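Local structure of probable aminotransferase (Pseudomonas aeruginosa, 5YKR) at residues H354-A359 with T433-A439; Q361-V366 with V442-D446. The protein is a probable class-III aminotransferase of the pyridoxal-phosphate-dependent kind, with its cofactor covalently attached. All blocks are in the same frame, centred on the assembly; numbering follows the deposited sequence.

Contact 1 of 2, residues H354-A359 with T433-A439; sequences HMFQLA and TCPATRA
Residues 354-359 make a little over one and a half turns of helix 349-372; 433-438 run past as an irregular loop that enters helix 439-456 at Ala439. Thr433 and Cys434 are extended, Cys434 to Thr437 make a type I beta turn, and Arg438 is the N-cap. Met355 CA lies 5.3 Å from Thr433 CA, and Leu358 CA 6.4 Å from Ala439 CA.

Two hydrogen bonds fix the loop. His354, chi1 t, sends NE2 to Thr437 O (2.8 Å), an imidazole N-H serving a turn carbonyl. Thr433, chi1 p, gives OG1 to Met355 O (2.8 Å), which also accepts Ala359 N. Cys434 N donates to Thr437 OG1 (2.9 Å), bracing the turn.

Apolar packing fills the remainder: flexible Met355 lays SD on Pro435 CD (3.8 Å), and branched Leu358 puts CD1 on Ala439 CB (4.2 Å).

Side-chain-to-carbonyl bonds thus pin this class-III aminotransferase's strand-to-helix connection, from 430-432 to 439-456, to a face of helix 349-372, with Met88, Phe89 and Ala384 packed around Met355.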
loop_
_atom_site.group_PDB
_atom_site.type_symbol
_atom_site.label_atom_id
_atom_site.label_comp_id
_atom_site.label_asym_id
_atom_site.label_seq_id
_atom_site.Cartn_x
_atom_site.Cartn_y
_atom_site.Cartn_z
ATOM N N HIS A 354 22.837 -4.390 -20.946
ATOM C CA HIS A 354 23.754 -3.451 -20.310
ATOM C C HIS A 354 23.876 -3.732 -18.814
ATOM O O HIS A 354 24.984 -3.786 -18.251
ATOM C CB HIS A 354 23.284 -2.021 -20.527
ATOM C CG HIS A 354 24.130 -0.992 -19.842
ATOM N ND1 HIS A 354 25.268 -0.481 -20.430
ATOM C CD2 HIS A 354 24.013 -0.372 -18.649
ATOM C CE1 HIS A 354 25.820 0.384 -19.605
ATOM N NE2 HIS A 354 25.083 0.463 -18.517
ATOM N N MET A 355 22.744 -3.887 -18.151
ATOM C CA MET A 355 22.764 -4.149 -16.698
ATOM C C MET A 355 23.548 -5.427 -16.368
ATOM O O MET A 355 24.312 -5.467 -15.395
ATOM C CB MET A 355 21.318 -4.241 -16.199
ATOM C CG MET A 355 20.581 -2.908 -16.216
ATOM S SD MET A 355 18.788 -2.997 -16.203
ATOM C CE MET A 355 18.481 -3.663 -14.576
ATOM N N PHE A 356 23.382 -6.448 -17.184
ATOM C CA PHE A 356 24.097 -7.734 -16.936
ATOM C C PHE A 356 25.614 -7.574 -17.133
ATOM O O PHE A 356 26.410 -8.106 -16.367
ATOM C CB PHE A 356 23.648 -8.825 -17.898
ATOM C CG PHE A 356 22.240 -9.278 -17.777
ATOM C CD1 PHE A 356 21.487 -9.061 -16.640
ATOM C CD2 PHE A 356 21.662 -9.948 -18.843
ATOM C CE1 PHE A 356 20.197 -9.524 -16.537
ATOM C CE2 PHE A 356 20.348 -10.396 -18.785
ATOM C CZ PHE A 356 19.621 -10.189 -17.601
ATOM N N GLN A 357 26.008 -6.841 -18.172
ATOM C CA GLN A 357 27.436 -6.646 -18.408
ATOM C C GLN A 357 28.105 -5.951 -17.198
ATOM O O GLN A 357 29.185 -6.349 -16.722
ATOM C CB GLN A 357 27.647 -5.819 -19.694
ATOM C CG GLN A 357 29.082 -5.419 -19.979
ATOM C CD GLN A 357 29.169 -4.462 -21.143
ATOM O OE1 GLN A 357 29.449 -3.258 -20.980
ATOM N NE2 GLN A 357 28.952 -4.982 -22.327
ATOM N N LEU A 358 27.458 -4.892 -16.720
ATOM C CA LEU A 358 28.028 -4.115 -15.616
ATOM C C LEU A 358 27.984 -4.918 -14.307
ATOM O O LEU A 358 28.929 -4.863 -13.514
ATOM C CB LEU A 358 27.372 -2.732 -15.488
ATOM C CG LEU A 358 27.783 -1.618 -16.459
ATOM C CD1 LEU A 358 29.215 -1.216 -16.189
ATOM C CD2 LEU A 358 27.721 -2.071 -17.892
ATOM N N ALA A 359 26.891 -5.666 -14.096
ATOM C CA ALA A 359 26.786 -6.512 -12.901
ATOM C C ALA A 359 27.830 -7.631 -12.907
ATOM O O ALA A 359 28.414 -7.947 -11.872
ATOM C CB ALA A 359 25.375 -7.027 -12.742
ATOM N N THR A 433 22.713 -2.845 -10.664
ATOM C CA THR A 433 23.024 -1.999 -11.817
ATOM C C THR A 433 21.744 -1.598 -12.547
ATOM O O THR A 433 20.733 -2.287 -12.465
ATOM C CB THR A 433 23.964 -2.720 -12.800
ATOM O OG1 THR A 433 23.319 -3.888 -13.282
ATOM C CG2 THR A 433 25.247 -3.105 -12.124
ATOM N N CYS A 434 21.801 -0.439 -13.202
ATOM C CA CYS A 434 20.705 0.074 -14.001
ATOM C C CYS A 434 21.240 0.537 -15.352
ATOM O O CYS A 434 22.455 0.547 -15.562
ATOM C CB CYS A 434 19.975 1.213 -13.264
ATOM S SG CYS A 434 20.883 2.713 -13.064
ATOM N N PRO A 435 20.355 0.936 -16.267
ATOM C CA PRO A 435 20.866 1.353 -17.595
ATOM C C PRO A 435 21.829 2.528 -17.566
ATOM O O PRO A 435 22.672 2.625 -18.461
ATOM C CB PRO A 435 19.584 1.704 -18.353
ATOM C CG PRO A 435 18.571 0.832 -17.753
ATOM C CD PRO A 435 18.895 0.812 -16.279
ATOM N N ALA A 436 21.729 3.384 -16.523
ATOM C CA ALA A 436 22.602 4.549 -16.372
ATOM C C ALA A 436 23.957 4.241 -15.664
ATOM O O ALA A 436 24.857 5.096 -15.650
ATOM C CB ALA A 436 21.889 5.653 -15.642
ATOM N N THR A 437 24.104 3.043 -15.093
ATOM C CA THR A 437 25.381 2.669 -14.466
ATOM C C THR A 437 26.489 2.628 -15.531
ATOM O O THR A 437 26.246 2.206 -16.683
ATOM C CB THR A 437 25.281 1.318 -13.740
ATOM O OG1 THR A 437 24.073 1.325 -12.929
ATOM C CG2 THR A 437 26.547 1.039 -12.913
ATOM N N ARG A 438 27.656 3.147 -15.182
ATOM C CA ARG A 438 28.786 3.163 -16.106
ATOM C C ARG A 438 29.908 2.279 -15.570
ATOM O O ARG A 438 30.002 2.033 -14.360
ATOM C CB ARG A 438 29.308 4.605 -16.223
ATOM C CG ARG A 438 28.322 5.621 -16.787
ATOM C CD ARG A 438 28.766 7.062 -16.510
ATOM N NE ARG A 438 29.089 7.278 -15.076
ATOM C CZ ARG A 438 29.533 8.411 -14.517
ATOM N NH1 ARG A 438 29.719 9.515 -15.249
ATOM N NH2 ARG A 438 29.760 8.448 -13.197
ATOM N N ALA A 439 30.775 1.828 -16.468
ATOM C CA ALA A 439 31.913 0.996 -16.070
ATOM C C ALA A 439 32.761 1.662 -14.985
ATOM O O ALA A 439 33.183 1.011 -14.026
ATOM C CB ALA A 439 32.763 0.689 -17.287
#

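Contact 2 of 2, residues Q361-V366 with V442-D446; sequences QLEAGV and VELHD
Leu362 lays its CD1 over one face of the His445 imidazole, a CH-pi contact 4.1 Å from the ring centroid and 18° off the normal, while Val366 CG2 meets the ring edge at His445 CE1 (3.9 Å). Both chi1 angles, of Leu362 and His445, are t. Leu362 CB also packs on Val442 CG1 (3.7 Å); the compact valine, chi1 t, suits a position whose CA-to-CB bond points toward the other helix. Beside it Gln361 extends, chi1 and chi2 t. Its CG and CD lie against the valine, Gln361 CD 3.6 Å from Val442 CG1, while NE2 reaches past to make a weak hydrogen bond with Ala439 O.

The backbones are two alpha helices running the same way, 19° apart (signed crossing -19°) with axes 9.5 Å from each other, in register at Leu362 CA to Val442 CA (5.7 Å) and Gly365 CA to Asp446 CA (5.9 Å). In this class-III aminotransferase the near-parallel pair lies beside strand 385-389, with Leu362 on Val386 and Val366 on Tyr388.

Gly365 lies where a CB would clash with Asp446 OD1, which approaches Gly365 C to 3.0 Å. No direct hydrogen bond crosses; water mediates instead. Water 1 donates to Leu362 O (3.0 Å) and Asp446 OD1 (2.8 Å) and is hydrogen-bonded to His445 ND1 (3.0 Å); water 2 donates to Gly365 O (2.9 Å) and Asp446 OD2 (2.6 Å).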
loop_
_atom_site.group_PDB
_atom_site.type_symbol
_atom_site.label_atom_id
_atom_site.label_comp_id
_atom_site.label_asym_id
_atom_site.label_seq_id
_atom_site.Cartn_x
_atom_site.Cartn_y
_atom_site.Cartn_z
ATOM N N GLN A 361 30.741 -7.466 -14.322
ATOM C CA GLN A 361 32.009 -6.801 -14.027
ATOM C C GLN A 361 32.145 -6.613 -12.499
ATOM O O GLN A 361 33.181 -6.843 -11.912
ATOM C CB GLN A 361 32.087 -5.458 -14.778
ATOM C CG GLN A 361 33.337 -4.577 -14.519
ATOM C CD GLN A 361 33.170 -3.111 -14.977
ATOM O OE1 GLN A 361 32.229 -2.794 -15.714
ATOM N NE2 GLN A 361 34.084 -2.220 -14.537
ATOM N N LEU A 362 31.064 -6.166 -11.860
ATOM C CA LEU A 362 31.075 -5.891 -10.429
ATOM C C LEU A 362 31.301 -7.200 -9.647
ATOM O O LEU A 362 32.138 -7.246 -8.727
ATOM C CB LEU A 362 29.756 -5.175 -10.030
ATOM C CG LEU A 362 29.723 -4.606 -8.605
ATOM C CD1 LEU A 362 28.806 -3.372 -8.562
ATOM C CD2 LEU A 362 29.294 -5.656 -7.599
ATOM N N GLU A 363 30.579 -8.249 -10.045
ATOM C CA GLU A 363 30.709 -9.576 -9.447
ATOM C C GLU A 363 32.156 -10.092 -9.565
ATOM O O GLU A 363 32.740 -10.538 -8.590
ATOM C CB GLU A 363 29.773 -10.553 -10.155
ATOM C CG GLU A 363 29.905 -12.004 -9.680
ATOM C CD GLU A 363 29.252 -12.998 -10.634
ATOM O OE1 GLU A 363 28.859 -12.620 -11.771
ATOM O OE2 GLU A 363 29.106 -14.159 -10.216
ATOM N N ALA A 364 32.716 -10.014 -10.754
ATOM C CA ALA A 364 34.088 -10.501 -10.990
ATOM C C ALA A 364 35.090 -9.757 -10.106
ATOM O O ALA A 364 36.015 -10.379 -9.555
ATOM C CB ALA A 364 34.428 -10.375 -12.463
ATOM N N GLY A 365 34.916 -8.444 -9.965
ATOM C CA GLY A 365 35.780 -7.652 -9.098
ATOM C C GLY A 365 35.685 -8.056 -7.616
ATOM O O GLY A 365 36.690 -8.235 -6.954
ATOM N N VAL A 366 34.458 -8.194 -7.118
ATOM C CA VAL A 366 34.277 -8.653 -5.746
ATOM C C VAL A 366 34.964 -10.014 -5.562
ATOM O O VAL A 366 35.695 -10.254 -4.596
ATOM C CB VAL A 366 32.799 -8.693 -5.357
ATOM C CG1 VAL A 366 32.610 -9.310 -3.977
ATOM C CG2 VAL A 366 32.212 -7.286 -5.315
ATOM N N VAL A 442 31.322 1.056 -11.493
ATOM C CA VAL A 442 31.669 -0.278 -11.012
ATOM C C VAL A 442 33.131 -0.316 -10.531
ATOM O O VAL A 442 33.425 -0.894 -9.465
ATOM C CB VAL A 442 31.406 -1.325 -12.092
ATOM C CG1 VAL A 442 31.941 -2.676 -11.669
ATOM C CG2 VAL A 442 29.931 -1.405 -12.402
ATOM N N GLU A 443 34.032 0.304 -11.287
ATOM C CA GLU A 443 35.429 0.346 -10.875
ATOM C C GLU A 443 35.599 1.072 -9.546
ATOM O O GLU A 443 36.423 0.657 -8.698
ATOM C CB GLU A 443 36.285 0.982 -12.012
ATOM C CG GLU A 443 36.337 0.106 -13.256
ATOM C CD GLU A 443 36.651 0.828 -14.604
ATOM O OE1 GLU A 443 37.099 2.019 -14.645
ATOM O OE2 GLU A 443 36.449 0.172 -15.667
ATOM N N LEU A 444 34.847 2.143 -9.342
ATOM C CA LEU A 444 34.921 2.866 -8.064
ATOM C C LEU A 444 34.444 1.971 -6.926
ATOM O O LEU A 444 35.113 1.844 -5.881
ATOM C CB LEU A 444 34.124 4.163 -8.111
ATOM C CG LEU A 444 34.073 4.999 -6.820
ATOM C CD1 LEU A 444 35.481 5.463 -6.408
ATOM C CD2 LEU A 444 33.169 6.189 -6.983
ATOM N N HIS A 445 33.282 1.355 -7.077
ATOM C CA HIS A 445 32.845 0.364 -6.083
ATOM C C HIS A 445 33.947 -0.633 -5.754
ATOM O O HIS A 445 34.225 -0.929 -4.580
ATOM C CB HIS A 445 31.603 -0.379 -6.614
ATOM C CG HIS A 445 31.179 -1.529 -5.740
ATOM N ND1 HIS A 445 31.643 -2.830 -5.877
ATOM C CD2 HIS A 445 30.311 -1.552 -4.704
ATOM C CE1 HIS A 445 31.101 -3.589 -4.944
ATOM N NE2 HIS A 445 30.261 -2.839 -4.237
ATOM N N ASP A 446 34.517 -1.212 -6.791
ATOM C CA ASP A 446 35.490 -2.299 -6.642
ATOM C C ASP A 446 36.702 -1.829 -5.845
ATOM O O ASP A 446 37.157 -2.529 -4.911
ATOM C CB ASP A 446 35.923 -2.816 -8.019
ATOM C CG ASP A 446 36.619 -4.139 -7.926
ATOM O OD1 ASP A 446 35.976 -5.101 -7.443
ATOM O OD2 ASP A 446 37.826 -4.218 -8.267
HETATM O O HOH W 1 33.223 -4.713 -7.602
HETATM O O HOH W 2 38.929 -6.588 -7.853
#

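In the fold
Both contacts use helix 349-372, and their centres lie 11 Å apart on the same side of the chain's centre. Contact 1 is the more buried; contact 2, farther out, is partly buried. The chain passes from the loop of contact 1 straight into helix 439-456 of contact 2, so successive parts of it pack on successive turns of helix 349-372. They meet where Leu358 O packs on Val442 CG2 (3.8 Å) and Ala439 O is weakly hydrogen-bonded by Gln361 NE2. Their chemistry differs accordingly: the irregular loop offers one carbonyl and one hydroxyl for direct hydrogen bonds, whereas between two regular helices, with most backbone groups already paired, polar links run through water.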